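Local coordinates for putative glucoamylase (Bacteroides caccae ATCC 43185, PDB 4QT9), which is a putative glucoamylase with an alpha/alpha toroid fold, and so probably hydrolyses glycosidic bonds in an oligo- or polysaccharide that has yet to be identified, at residues Met75-Leu78 and Ala79-Arg83; Lys160-Ala163 and Gln164-Arg168. All blocks are in the same frame, centred on the assembly; numbering follows the deposited sequence.

Interaction 1: Met75-Leu78 and Ala79-Arg83; sequences MAIL and AGIDR
Ile77 and Ile81, one helical turn apart, meet through single methyl groups: CG2 of Ile77 lies 3.9 Å from CD1 of Ile81, the two side chains crossing at a slant. The pairing follows from the first torsions. In Ile77 the CG2 branch is anti to the backbone N, which leaves it within reach of CD1 of Ile81, whereas in Ile81 the CG1 arm lies beside its own N (chi1 -63°) and runs back toward the preceding turn, bringing CG1 within 3.3 Å of Ile77 O. That same carbonyl oxygen receives the amide of Ile81, N to O 2.9 Å, with the donor nearly in line with the C=O bond, so one oxygen is both hydrogen-bonded and flanked by the hydrocarbon of its partner. The tight side of the turn continues into its neighbours. Met95 of helix 88-104 touches Ile77, Leu78 and Ile81, and Tyr151 of helix 135-152 packs on both Leu78 and Ile81. An alanine in place of Ile81 would probably leave the CG2 methyl of Ile77 without its mate and open a gap against Met95 and Tyr151. Asp82 marks the solvent side. Its amide still completes the ladder, N to Leu78 O 3.0 Å, but of its side chain just CB grazes that oxygen, 3.6 Å away, while OD1 of the carboxylate is hydrogen-bonded to the hydroxyl of Tyr151. Beyond it, Arg83 turns to Glu403 in a salt bridge. Backbone bonds from Ala79 to Met75 and from Gly80 to Ala76 fill out the i to i+4 series of a regular alpha helix, here the largely buried C-terminal turns of helix 67-83, flanked by other helices as in an alpha/alpha toroid.

Interaction 2: Lys160-Ala163 and Gln164-Arg168; sequences KAIA and QRIDR
Four successive i to i+4 hydrogen bonds join Lys160-Ala163 to Gln164-Arg168, from Gln164 N to Lys160 O at one end to Asp167 N to Ala163 O, 2.9 Å, at the other, making this an unbroken run of alpha helix. The bond from Ile166 N to Ile162 O, 3.1 Å, lies in the carbonyl plane, whereas the donor Arg165 N stands 27° off the plane of the Ala161 carbonyl. Ile162 meets both Arg165 and Ile166, each by a separate branch. Its CG2 methyl meets CD1 of Ile166 at 3.9 Å, and its other arm, bent at chi2 (-60°), carries CD1 to within 3.7 Å of Arg165 NH1, approaching the guanidinium at a slant. The arginine in turn starts close to the backbone: its CB is 3.4 Å from Ile162 O and its CG 3.5 Å from Ala161 O. A bend at chi3 (70°) helps set the course of the chain toward helix 88-104. There NH1 pairs with Glu96 and NH2 with Glu103, and Ser100 adds a hydrogen bond to NH2. Ile166 faces the protein interior, resting on Val99 of that helix and on Val148 and His149 of helix 135-152. On the outer surface, Gln164 spends just its CB on the previous turn, 3.6 Å from Lys160 O, before its extended chain leads away, and Asp167 directs its carboxylate to Arg171. Chemically, the contact grades from hydrocarbon to charge: one isoleucine methyl, Ile162 CD1, lies against NH1 of an arginine whose positive charge is probably balanced by the two glutamates of helix 88-104, a neighbour that may partly shield the pairing of NH1 with Glu96 from water.

Interaction 1 precedes interaction 2 along the chain, the first on helix 67-83 and the second on helix 157-172, with their centres about 18 Å apart and their nearest atoms about 8 Å apart, so they do not touch. What they share is the pair of helices 88-104 and 135-152, both of which receive side chains from the two contacts; Val148 receives Leu78 from one and Ile166 from the other. Interaction 1 is buried, about 16 Å from the chain centre to its own centre, whereas interaction 2 is partly exposed at about 23 Å. Together they illustrate how one local helical pattern recurs at a more buried and a more exposed place in a protein with an alpha/alpha toroid fold, with more charged side chains at the second.

Interaction 1: Met75-Leu78 and Ala79-Arg83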
loop_
_atom_site.group_PDB
_atom_site.type_symbol
_atom_site.label_atom_id
_atom_site.label_comp_id
_atom_site.label_asym_id
_atom_site.label_seq_id
_atom_site.Cartn_x
_atom_site.Cartn_y
_atom_site.Cartn_z
HETATM N N MSE A 75 9.496 -0.960 3.558
HETATM C CA MSE A 75 9.482 0.468 3.939
HETATM C C MSE A 75 9.300 0.586 5.442
HETATM O O MSE A 75 9.910 1.437 6.082
HETATM C CB MSE A 75 8.357 1.222 3.208
HETATM C CG MSE A 75 8.630 1.401 1.743
HETATM SE SE MSE A 75 7.089 2.210 0.871
HETATM C CE MSE A 75 8.018 3.750 0.014
ATOM N N ALA A 76 8.486 -0.294 6.006
ATOM C CA ALA A 76 8.287 -0.368 7.457
ATOM C C ALA A 76 9.612 -0.800 8.151
ATOM O O ALA A 76 9.978 -0.229 9.179
ATOM C CB ALA A 76 7.151 -1.331 7.786
ATOM N N ILE A 77 10.360 -1.743 7.552
ATOM C CA ILE A 77 11.634 -2.207 8.110
ATOM C C ILE A 77 12.689 -1.068 8.008
ATOM O O ILE A 77 13.424 -0.827 8.971
ATOM C CB ILE A 77 12.065 -3.513 7.410
ATOM C CG1 ILE A 77 11.153 -4.681 7.849
ATOM C CG2 ILE A 77 13.551 -3.833 7.702
ATOM C CD1 ILE A 77 11.282 -6.035 7.014
ATOM N N LEU A 78 12.691 -0.329 6.870
ATOM C CA LEU A 78 13.584 0.814 6.599
ATOM C C LEU A 78 13.413 1.918 7.666
ATOM O O LEU A 78 14.398 2.406 8.219
ATOM C CB LEU A 78 13.285 1.355 5.193
ATOM C CG LEU A 78 14.385 2.056 4.412
ATOM C CD1 LEU A 78 15.569 1.147 4.161
ATOM C CD2 LEU A 78 13.861 2.458 3.077
ATOM N N ALA A 79 12.171 2.255 7.991
ATOM C CA ALA A 79 11.848 3.216 9.045
ATOM C C ALA A 79 12.375 2.725 10.418
ATOM O O ALA A 79 12.888 3.528 11.200
ATOM C CB ALA A 79 10.336 3.436 9.107
ATOM N N GLY A 80 12.285 1.416 10.667
ATOM C CA GLY A 80 12.764 0.788 11.899
ATOM C C GLY A 80 14.275 0.866 12.035
ATOM O O GLY A 80 14.801 1.176 13.111
ATOM N N ILE A 81 14.983 0.589 10.935
ATOM C CA ILE A 81 16.439 0.683 10.875
ATOM C C ILE A 81 16.840 2.134 11.177
ATOM O O ILE A 81 17.713 2.360 12.005
ATOM C CB ILE A 81 16.977 0.217 9.478
ATOM C CG1 ILE A 81 16.659 -1.268 9.189
ATOM C CG2 ILE A 81 18.481 0.492 9.327
ATOM C CD1 ILE A 81 16.808 -1.638 7.651
ATOM N N ASP A 82 16.180 3.110 10.521
ATOM C CA ASP A 82 16.496 4.528 10.691
ATOM C C ASP A 82 16.288 5.005 12.126
ATOM O O ASP A 82 17.077 5.815 12.610
ATOM C CB ASP A 82 15.678 5.405 9.724
ATOM C CG ASP A 82 16.283 6.791 9.547
ATOM O OD1 ASP A 82 17.417 6.884 9.026
ATOM O OD2 ASP A 82 15.639 7.778 9.956
ATOM N N ARG A 83 15.264 4.483 12.816
ATOM C CA ARG A 83 14.976 4.856 14.203
ATOM C C ARG A 83 15.839 4.086 15.207
ATOM O O ARG A 83 15.924 4.487 16.369
ATOM C CB ARG A 83 13.496 4.655 14.520
ATOM C CG ARG A 83 12.642 5.680 13.799
ATOM C CD ARG A 83 11.331 5.956 14.485
ATOM N NE ARG A 83 10.659 7.042 13.780
ATOM C CZ ARG A 83 10.596 8.295 14.214
ATOM N NH1 ARG A 83 11.087 8.620 15.405
ATOM N NH2 ARG A 83 10.005 9.228 13.478
#

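Interaction 2: Lys160-Ala163 and Gln164-Arg168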
loop_
_atom_site.group_PDB
_atom_site.type_symbol
_atom_site.label_atom_id
_atom_site.label_comp_id
_atom_site.label_asym_id
_atom_site.label_seq_id
_atom_site.Cartn_x
_atom_site.Cartn_y
_atom_site.Cartn_z
ATOM N N LYS A 160 26.016 -0.617 -0.732
ATOM C CA LYS A 160 26.017 -0.260 -2.165
ATOM C C LYS A 160 25.852 -1.521 -3.041
ATOM O O LYS A 160 25.169 -1.463 -4.050
ATOM C CB LYS A 160 27.296 0.490 -2.571
ATOM C CG LYS A 160 27.478 1.891 -1.964
ATOM C CD LYS A 160 28.569 2.653 -2.739
ATOM C CE LYS A 160 29.741 3.214 -1.970
ATOM N NZ LYS A 160 29.377 4.380 -1.122
ATOM N N ALA A 161 26.446 -2.664 -2.639
ATOM C CA ALA A 161 26.282 -3.928 -3.369
ATOM C C ALA A 161 24.816 -4.397 -3.307
ATOM O O ALA A 161 24.285 -4.907 -4.298
ATOM C CB ALA A 161 27.204 -4.999 -2.788
ATOM N N ILE A 162 24.153 -4.172 -2.159
ATOM C CA ILE A 162 22.742 -4.516 -1.965
ATOM C C ILE A 162 21.905 -3.648 -2.899
ATOM O O ILE A 162 21.036 -4.191 -3.582
ATOM C CB ILE A 162 22.314 -4.399 -0.465
ATOM C CG1 ILE A 162 22.878 -5.560 0.367
ATOM C CG2 ILE A 162 20.800 -4.302 -0.284
ATOM C CD1 ILE A 162 22.445 -6.944 -0.071
ATOM N N ALA A 163 22.216 -2.324 -2.980
ATOM C CA ALA A 163 21.516 -1.378 -3.853
ATOM C C ALA A 163 21.624 -1.803 -5.320
ATOM O O ALA A 163 20.619 -1.813 -6.031
ATOM C CB ALA A 163 22.067 0.037 -3.669
ATOM N N GLN A 164 22.840 -2.200 -5.757
ATOM C CA GLN A 164 23.115 -2.639 -7.128
ATOM C C GLN A 164 22.229 -3.854 -7.494
ATOM O O GLN A 164 21.720 -3.923 -8.605
ATOM C CB GLN A 164 24.615 -2.957 -7.257
ATOM C CG GLN A 164 25.095 -3.262 -8.647
ATOM C CD GLN A 164 26.597 -3.424 -8.713
ATOM O OE1 GLN A 164 27.107 -4.502 -9.026
ATOM N NE2 GLN A 164 27.339 -2.348 -8.443
ATOM N N ARG A 165 22.022 -4.792 -6.537
ATOM C CA ARG A 165 21.187 -5.975 -6.738
ATOM C C ARG A 165 19.709 -5.561 -6.875
ATOM O O ARG A 165 18.972 -6.130 -7.691
ATOM C CB ARG A 165 21.404 -6.975 -5.579
ATOM C CG ARG A 165 22.719 -7.729 -5.751
ATOM C CD ARG A 165 23.048 -8.505 -4.527
ATOM N NE ARG A 165 22.158 -9.649 -4.330
ATOM C CZ ARG A 165 22.048 -10.313 -3.185
ATOM N NH1 ARG A 165 22.764 -9.955 -2.131
ATOM N NH2 ARG A 165 21.239 -11.358 -3.094
ATOM N N ILE A 166 19.293 -4.531 -6.127
ATOM C CA ILE A 166 17.933 -4.011 -6.189
ATOM C C ILE A 166 17.695 -3.341 -7.569
ATOM O O ILE A 166 16.634 -3.556 -8.194
ATOM C CB ILE A 166 17.655 -3.039 -5.011
ATOM C CG1 ILE A 166 17.451 -3.825 -3.701
ATOM C CG2 ILE A 166 16.415 -2.163 -5.308
ATOM C CD1 ILE A 166 17.716 -3.062 -2.413
ATOM N N ASP A 167 18.665 -2.527 -8.026
ATOM C CA ASP A 167 18.551 -1.853 -9.329
ATOM C C ASP A 167 18.415 -2.874 -10.459
ATOM O O ASP A 167 17.659 -2.628 -11.375
ATOM C CB ASP A 167 19.724 -0.902 -9.598
ATOM C CG ASP A 167 19.461 0.056 -10.777
ATOM O OD1 ASP A 167 18.520 0.860 -10.694
ATOM O OD2 ASP A 167 20.201 -0.004 -11.762
ATOM N N ARG A 168 19.096 -4.027 -10.364
ATOM C CA ARG A 168 18.966 -5.091 -11.363
ATOM C C ARG A 168 17.518 -5.642 -11.394
ATOM O O ARG A 168 16.989 -5.832 -12.488
ATOM C CB ARG A 168 19.972 -6.229 -11.126
ATOM C CG ARG A 168 20.102 -7.139 -12.350
ATOM C CD ARG A 168 20.707 -8.493 -12.023
ATOM N NE ARG A 168 20.079 -9.574 -12.789
ATOM C CZ ARG A 168 20.738 -10.451 -13.542
ATOM N NH1 ARG A 168 22.063 -10.394 -13.637
ATOM N NH2 ARG A 168 20.081 -11.396 -14.202
#